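Local coordinates for B-agarase (Saccharophagus degradans, PDB 4BQ2), which hydrolyses agarose chains as a family 50 exo-beta-agarase, probably releasing short products from chain ends, at residues A[82-94]-A[164-176]. Sequence-based numbering, arbitrary orientation.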
ATOM      1  N   HIS A  82     -16.601  18.225   2.433  1.00 21.99           N
ATOM      2  CA  HIS A  82     -15.521  17.239   2.334  1.00 20.30           C
ATOM      3  C   HIS A  82     -14.177  17.833   1.979  1.00 20.24           C
ATOM      4  O   HIS A  82     -14.112  18.765   1.202  1.00 18.85           O
ATOM      5  CB  HIS A  82     -15.903  16.195   1.307  1.00 20.79           C
ATOM      6  CG  HIS A  82     -17.211  15.559   1.599  1.00 20.06           C
ATOM      7  ND1 HIS A  82     -17.370  14.631   2.603  1.00 20.62           N
ATOM      8  CD2 HIS A  82     -18.440  15.765   1.079  1.00 21.31           C
ATOM      9  CE1 HIS A  82     -18.639  14.266   2.666  1.00 20.40           C
ATOM     10  NE2 HIS A  82     -19.306  14.933   1.748  1.00 18.81           N
ATOM     11  N   SER A  83     -13.112  17.283   2.572  1.00 18.47           N
ATOM     12  CA  SER A  83     -11.761  17.595   2.145  1.00 18.02           C
ATOM     13  C   SER A  83     -11.559  16.895   0.814  1.00 17.59           C
ATOM     14  O   SER A  83     -12.344  16.007   0.452  1.00 17.54           O
ATOM     15  CB  SER A  83     -10.705  17.124   3.162  1.00 18.48           C
ATOM     16  OG  SER A  83     -10.651  15.720   3.217  1.00 18.89           O
ATOM     17  N   THR A  84     -10.505  17.298   0.104  1.00 17.62           N
ATOM     18  CA  THR A  84     -10.196  16.830  -1.232  1.00 17.05           C
ATOM     19  C   THR A  84      -8.748  16.395  -1.294  1.00 16.78           C
ATOM     20  O   THR A  84      -7.861  17.159  -0.928  1.00 18.16           O
ATOM     21  CB  THR A  84     -10.379  18.002  -2.264  1.00 17.01           C
ATOM     22  OG1 THR A  84     -11.690  18.538  -2.146  1.00 16.55           O
ATOM     23  CG2 THR A  84     -10.136  17.525  -3.688  1.00 16.22           C
ATOM     24  N   GLN A  85      -8.494  15.175  -1.760  1.00 16.34           N
ATOM     25  CA  GLN A  85      -7.130  14.738  -2.024  1.00 15.62           C
ATOM     26  C   GLN A  85      -6.886  14.957  -3.525  1.00 16.14           C
ATOM     27  O   GLN A  85      -7.521  14.303  -4.376  1.00 15.53           O
ATOM     28  CB  GLN A  85      -6.895  13.269  -1.631  1.00 14.94           C
ATOM     29  CG  GLN A  85      -5.514  12.782  -2.075  1.00 15.40           C
ATOM     30  CD  GLN A  85      -5.225  11.347  -1.722  1.00 15.14           C
ATOM     31  OE1 GLN A  85      -6.093  10.636  -1.186  1.00 15.85           O
ATOM     32  NE2 GLN A  85      -4.027  10.875  -2.085  1.00 14.81           N
ATOM     33  N   PHE A  86      -6.006  15.907  -3.845  1.00 14.85           N
ATOM     34  CA  PHE A  86      -5.602  16.153  -5.208  1.00 16.18           C
ATOM     35  C   PHE A  86      -4.375  15.323  -5.565  1.00 16.47           C
ATOM     36  O   PHE A  86      -3.400  15.238  -4.766  1.00 17.10           O
ATOM     37  CB  PHE A  86      -5.230  17.647  -5.392  1.00 15.87           C
ATOM     38  CG  PHE A  86      -6.280  18.454  -6.068  1.00 17.21           C
ATOM     39  CD1 PHE A  86      -7.167  17.858  -6.999  1.00 17.27           C
ATOM     40  CD2 PHE A  86      -6.373  19.823  -5.834  1.00 17.74           C
ATOM     41  CE1 PHE A  86      -8.118  18.628  -7.667  1.00 17.94           C
ATOM     42  CE2 PHE A  86      -7.320  20.593  -6.486  1.00 18.11           C
ATOM     43  CZ  PHE A  86      -8.209  19.992  -7.392  1.00 18.22           C
ATOM     44  N   TYR A  87      -4.414  14.743  -6.765  1.00 15.56           N
ATOM     45  CA  TYR A  87      -3.245  14.173  -7.395  1.00 14.68           C
ATOM     46  C   TYR A  87      -2.723  15.202  -8.366  1.00 15.75           C
ATOM     47  O   TYR A  87      -3.485  15.678  -9.206  1.00 15.87           O
ATOM     48  CB  TYR A  87      -3.615  12.886  -8.127  1.00 16.20           C
ATOM     49  CG  TYR A  87      -3.943  11.750  -7.172  1.00 15.48           C
ATOM     50  CD1 TYR A  87      -5.233  11.576  -6.703  1.00 16.46           C
ATOM     51  CD2 TYR A  87      -2.953  10.878  -6.740  1.00 16.90           C
ATOM     52  CE1 TYR A  87      -5.555  10.532  -5.815  1.00 16.73           C
ATOM     53  CE2 TYR A  87      -3.246   9.835  -5.855  1.00 17.49           C
ATOM     54  CZ  TYR A  87      -4.548   9.677  -5.400  1.00 17.53           C
ATOM     55  OH  TYR A  87      -4.826   8.631  -4.536  1.00 18.12           O
ATOM     56  N   LEU A  88      -1.451  15.591  -8.214  1.00 16.32           N
ATOM     57  CA  LEU A  88      -0.828  16.516  -9.126  1.00 16.38           C
ATOM     58  C   LEU A  88       0.111  15.682 -10.004  1.00 16.95           C
ATOM     59  O   LEU A  88       1.043  15.071  -9.483  1.00 16.54           O
ATOM     60  CB  LEU A  88      -0.058  17.604  -8.351  1.00 15.62           C
ATOM     61  CG  LEU A  88       0.914  18.398  -9.235  1.00 16.24           C
ATOM     62  CD1 LEU A  88       0.133  19.357 -10.133  1.00 15.60           C
ATOM     63  CD2 LEU A  88       1.977  19.137  -8.387  1.00 14.73           C
ATOM     64  N   ASP A  89      -0.183  15.632 -11.304  1.00 17.59           N
ATOM     65  CA  ASP A  89       0.659  14.937 -12.268  1.00 19.06           C
ATOM     66  C   ASP A  89       1.180  15.986 -13.220  1.00 19.63           C
ATOM     67  O   ASP A  89       0.410  16.757 -13.777  1.00 20.90           O
ATOM     68  CB  ASP A  89      -0.167  13.921 -13.058  1.00 19.89           C
ATOM     69  CG  ASP A  89      -0.606  12.731 -12.201  1.00 22.66           C
ATOM     70  OD1 ASP A  89       0.212  11.811 -12.035  1.00 22.58           O
ATOM     71  OD2 ASP A  89      -1.761  12.735 -11.697  1.00 23.36           O
ATOM     72  N   VAL A  90       2.498  16.007 -13.393  1.00 19.68           N
ATOM     73  CA  VAL A  90       3.139  16.972 -14.256  1.00 19.65           C
ATOM     74  C   VAL A  90       3.887  16.146 -15.296  1.00 20.08           C
ATOM     75  O   VAL A  90       4.681  15.278 -14.943  1.00 20.45           O
ATOM     76  CB  VAL A  90       4.098  17.886 -13.457  1.00 19.97           C
ATOM     77  CG1 VAL A  90       4.809  18.867 -14.374  1.00 18.15           C
ATOM     78  CG2 VAL A  90       3.329  18.653 -12.379  1.00 18.63           C
ATOM     79  N   THR A  91       3.575  16.389 -16.574  1.00 21.12           N
ATOM     80  CA  THR A  91       4.121  15.613 -17.701  1.00 21.93           C
ATOM     81  C   THR A  91       4.989  16.502 -18.603  1.00 22.08           C
ATOM     82  O   THR A  91       4.616  17.642 -18.901  1.00 21.21           O
ATOM     83  CB  THR A  91       2.979  14.951 -18.506  1.00 24.30           C
ATOM     84  OG1 THR A  91       2.211  14.125 -17.622  1.00 22.68           O
ATOM     85  CG2 THR A  91       3.518  14.046 -19.620  1.00 24.77           C
ATOM     86  N   ASP A  92       6.176  16.019 -18.960  1.00 20.84           N
ATOM     87  CA  ASP A  92       7.048  16.780 -19.845  1.00 21.24           C
ATOM     88  C   ASP A  92       6.882  16.321 -21.295  1.00 21.46           C
ATOM     89  O   ASP A  92       6.158  15.369 -21.590  1.00 21.73           O
ATOM     90  CB  ASP A  92       8.514  16.818 -19.363  1.00 20.90           C
ATOM     91  CG  ASP A  92       9.249  15.488 -19.502  1.00 21.12           C
ATOM     92  OD1 ASP A  92       8.894  14.614 -20.344  1.00 22.83           O
ATOM     93  OD2 ASP A  92      10.226  15.309 -18.753  1.00 21.41           O
ATOM     94  N   GLN A  93       7.544  17.022 -22.200  1.00 22.26           N
ATOM     95  CA  GLN A  93       7.371  16.790 -23.631  1.00 25.27           C
ATOM     96  C   GLN A  93       7.843  15.435 -24.111  1.00 25.94           C
ATOM     97  O   GLN A  93       7.540  15.050 -25.239  1.00 27.32           O
ATOM     98  CB  GLN A  93       8.094  17.877 -24.423  1.00 24.50           C
ATOM     99  CG  GLN A  93       9.599  17.866 -24.302  1.00 24.97           C
ATOM    100  CD  GLN A  93      10.192  19.122 -24.899  1.00 28.06           C
ATOM    101  OE1 GLN A  93       9.549  19.792 -25.711  1.00 27.40           O
ATOM    102  NE2 GLN A  93      11.388  19.488 -24.457  1.00 28.96           N
ATOM    103  N   ASN A  94       8.592  14.722 -23.273  1.00 25.51           N
ATOM    104  CA  ASN A  94       9.065  13.387 -23.628  1.00 26.29           C
ATOM    105  C   ASN A  94       8.192  12.289 -23.018  1.00 26.10           C
ATOM    106  O   ASN A  94       8.546  11.103 -23.061  1.00 26.02           O
ATOM    107  CB  ASN A  94      10.496  13.224 -23.168  1.00 25.10           C
ATOM    108  CG  ASN A  94      11.360  14.404 -23.553  1.00 25.30           C
ATOM    109  OD1 ASN A  94      11.536  14.695 -24.733  1.00 24.62           O
ATOM    110  ND2 ASN A  94      11.916  15.081 -22.565  1.00 24.42           N
ATOM    111  N   SER A 164      12.728  22.067 -19.976  1.00 27.88           N
ATOM    112  CA  SER A 164      12.693  22.816 -21.240  1.00 28.15           C
ATOM    113  C   SER A 164      11.387  22.579 -21.986  1.00 28.35           C
ATOM    114  O   SER A 164      11.031  23.371 -22.857  1.00 27.46           O
ATOM    115  CB  SER A 164      13.928  22.525 -22.113  1.00 27.93           C
ATOM    116  OG  SER A 164      13.951  21.178 -22.587  1.00 29.86           O
ATOM    117  N   GLY A 165      10.647  21.522 -21.619  1.00 26.36           N
ATOM    118  CA  GLY A 165       9.314  21.312 -22.172  1.00 24.07           C
ATOM    119  C   GLY A 165       8.237  20.705 -21.275  1.00 24.81           C
ATOM    120  O   GLY A 165       7.942  19.519 -21.378  1.00 24.23           O
ATOM    121  N   ILE A 166       7.614  21.515 -20.416  1.00 25.00           N
ATOM    122  CA  ILE A 166       6.492  21.037 -19.594  1.00 24.89           C
ATOM    123  C   ILE A 166       5.189  21.087 -20.399  1.00 24.20           C
ATOM    124  O   ILE A 166       4.739  22.156 -20.799  1.00 24.87           O
ATOM    125  CB  ILE A 166       6.388  21.813 -18.234  1.00 25.41           C
ATOM    126  CG1 ILE A 166       7.669  21.628 -17.394  1.00 26.29           C
ATOM    127  CG2 ILE A 166       5.111  21.450 -17.456  1.00 24.98           C
ATOM    128  CD1 ILE A 166       8.133  20.194 -17.205  1.00 26.76           C
ATOM    129  N   ALA A 167       4.577  19.926 -20.608  1.00 22.28           N
ATOM    130  CA  ALA A 167       3.469  19.792 -21.554  1.00 23.90           C
ATOM    131  C   ALA A 167       2.099  19.743 -20.909  1.00 24.38           C
ATOM    132  O   ALA A 167       1.100  20.067 -21.547  1.00 23.41           O
ATOM    133  CB  ALA A 167       3.664  18.560 -22.448  1.00 23.50           C
ATOM    134  N   LYS A 168       2.029  19.319 -19.651  1.00 23.56           N
ATOM    135  CA  LYS A 168       0.731  19.169 -19.056  1.00 23.62           C
ATOM    136  C   LYS A 168       0.825  19.231 -17.542  1.00 23.81           C
ATOM    137  O   LYS A 168       1.772  18.708 -16.956  1.00 23.81           O
ATOM    138  CB  LYS A 168       0.122  17.849 -19.489  1.00 24.44           C
ATOM    139  CG  LYS A 168      -1.261  17.585 -18.937  1.00 25.39           C
ATOM    140  CD  LYS A 168      -1.656  16.141 -19.175  1.00 27.61           C
ATOM    141  CE  LYS A 168      -2.730  16.042 -20.205  1.00 30.31           C
ATOM    142  NZ  LYS A 168      -3.470  14.776 -19.901  1.00 39.40           N
ATOM    143  N   ILE A 169      -0.151  19.900 -16.940  1.00 21.80           N
ATOM    144  CA  ILE A 169      -0.249  19.962 -15.488  1.00 23.13           C
ATOM    145  C   ILE A 169      -1.666  19.564 -15.116  1.00 21.64           C
ATOM    146  O   ILE A 169      -2.641  20.236 -15.465  1.00 20.61           O
ATOM    147  CB  ILE A 169       0.076  21.364 -14.929  1.00 25.47           C
ATOM    148  CG1 ILE A 169       1.531  21.718 -15.238  1.00 26.61           C
ATOM    149  CG2 ILE A 169      -0.194  21.420 -13.422  1.00 25.88           C
ATOM    150  CD1 ILE A 169       1.869  23.160 -14.934  1.00 29.13           C
ATOM    151  N   SER A 170      -1.774  18.472 -14.377  1.00 20.04           N
ATOM    152  CA  SER A 170      -3.069  17.912 -14.072  1.00 19.71           C
ATOM    153  C   SER A 170      -3.324  17.926 -12.567  1.00 19.07           C
ATOM    154  O   SER A 170      -2.432  17.579 -11.809  1.00 19.96           O
ATOM    155  CB  SER A 170      -3.074  16.463 -14.582  1.00 20.76           C
ATOM    156  OG  SER A 170      -4.195  15.812 -14.089  1.00 24.68           O
ATOM    157  N   LEU A 171      -4.511  18.379 -12.158  1.00 19.74           N
ATOM    158  CA  LEU A 171      -5.010  18.206 -10.795  1.00 18.50           C
ATOM    159  C   LEU A 171      -6.274  17.357 -10.843  1.00 18.19           C
ATOM    160  O   LEU A 171      -7.256  17.744 -11.454  1.00 18.63           O
ATOM    161  CB  LEU A 171      -5.302  19.554 -10.119  1.00 18.00           C
ATOM    162  CG  LEU A 171      -4.083  20.352  -9.617  1.00 17.98           C
ATOM    163  CD1 LEU A 171      -4.505  21.751  -9.193  1.00 19.70           C
ATOM    164  CD2 LEU A 171      -3.354  19.669  -8.469  1.00 17.58           C
ATOM    165  N   SER A 172      -6.254  16.197 -10.193  1.00 18.25           N
ATOM    166  CA  SER A 172      -7.381  15.285 -10.290  1.00 17.24           C
ATOM    167  C   SER A 172      -7.852  14.748  -8.949  1.00 17.92           C
ATOM    168  O   SER A 172      -7.066  14.606  -8.012  1.00 17.20           O
ATOM    169  CB  SER A 172      -7.093  14.103 -11.222  1.00 17.99           C
ATOM    170  OG  SER A 172      -5.902  13.375 -10.858  1.00 19.33           O
ATOM    171  N   VAL A 173      -9.134  14.399  -8.926  1.00 16.58           N
ATOM    172  CA  VAL A 173      -9.770  13.692  -7.831  1.00 16.86           C
ATOM    173  C   VAL A 173     -10.223  12.320  -8.342  1.00 17.02           C
ATOM    174  O   VAL A 173     -10.975  12.250  -9.327  1.00 18.47           O
ATOM    175  CB  VAL A 173     -10.945  14.523  -7.313  1.00 16.25           C
ATOM    176  CG1 VAL A 173     -11.915  13.689  -6.491  1.00 16.86           C
ATOM    177  CG2 VAL A 173     -10.446  15.726  -6.511  1.00 15.85           C
ATOM    178  N   GLN A 174      -9.801  11.246  -7.664  1.00 16.51           N
ATOM    179  CA  GLN A 174      -9.922   9.866  -8.173  1.00 17.18           C
ATOM    180  C   GLN A 174     -10.701   8.959  -7.220  1.00 17.83           C
ATOM    181  O   GLN A 174     -10.452   8.979  -6.006  1.00 18.69           O
ATOM    182  CB  GLN A 174      -8.519   9.298  -8.411  1.00 18.02           C
ATOM    183  CG  GLN A 174      -7.742  10.116  -9.430  1.00 18.75           C
ATOM    184  CD  GLN A 174      -6.312   9.660  -9.669  1.00 18.02           C
ATOM    185  OE1 GLN A 174      -5.912   8.522  -9.365  1.00 18.38           O
ATOM    186  NE2 GLN A 174      -5.526  10.565 -10.219  1.00 16.86           N
ATOM    187  N   SER A 175     -11.649   8.176  -7.758  1.00 16.06           N
ATOM    188  CA  SER A 175     -12.430   7.230  -6.983  1.00 15.99           C
ATOM    189  C   SER A 175     -12.955   7.781  -5.657  1.00 16.52           C
ATOM    190  O   SER A 175     -12.834   7.138  -4.618  1.00 16.55           O
ATOM    191  CB  SER A 175     -11.619   5.947  -6.722  1.00 15.65           C
ATOM    192  OG  SER A 175     -11.407   5.265  -7.959  1.00 16.13           O
ATOM    193  N   ALA A 176     -13.516   8.985  -5.693  1.00 17.18           N
ATOM    194  CA  ALA A 176     -14.162   9.582  -4.549  1.00 17.23           C
ATOM    195  C   ALA A 176     -15.543   8.960  -4.291  1.00 18.98           C
ATOM    196  O   ALA A 176     -16.120   8.279  -5.183  1.00 20.97           O
ATOM    197  CB  ALA A 176     -14.284  11.090  -4.767  1.00 17.65           C
TER
HETATM  198  O   HOH W   1      -8.708  11.982  -5.014  1.00 15.30           O
HETATM  199  O   HOH W   2      -3.543  14.514 -11.776  1.00 14.88           O
HETATM  200  O   HOH W   3      13.498  21.402 -25.703  1.00 28.58           O
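The amide of Gln174 lies stacked over one face of the Tyr87 ring, the two planes 18° apart, with Gln174 NE2 3.6 Å from Tyr87 CG; the carbonyl oxygen of Ser172 sits at the ring edge. These residues belong to neighbouring antiparallel strands, 84-92 and 166-174, in the agarase CBM-like domain, whose strands are consistent with a beta-sandwich. The same amide gives an in-plane N-H to Ser172 OG, which fixes its rotation over the ring. Across the sheet, the Phe86 ring takes Leu171 CB over the centre of one face, a CH-pi contact 3.9 Å from CB to the ring centroid, and Ser172 O again approaches the rim. Tyr87-Ser172, Asp89-Ser170 and Thr91-Lys168 are hydrogen-bonded pairs, with Leu88-Leu171 and Val90-Ile169 as non-hydrogen-bonded pairs between them. On the apolar face, Leu88 CD1 meets Leu171 CD2 and Ile169 CG2, and Phe74 and Leu72 of strand 70-79 pack against this layer. The face carrying Tyr87, Asp89, Thr91, Lys168, Ser170 and Ser172 is mostly polar: a water lies within reach of Tyr87 O and both serine hydroxyls, while Thr99 holds Asp89 OD1. A classic beta bulge then shifts the register, Ala167 and Lys168 both facing Thr91, whose carbonyl oxygen accepts from Ala167 N at 2.9 Å and Lys168 N at 3.2 Å. Beyond it, the Gln93 amide, whose main polar partner is Asp162, lies beside Gly165 CA. Gln93 N donates to Gly165 O at 2.7 Å, close to the C=O direction but with its N-H bent off the line to the oxygen (132°).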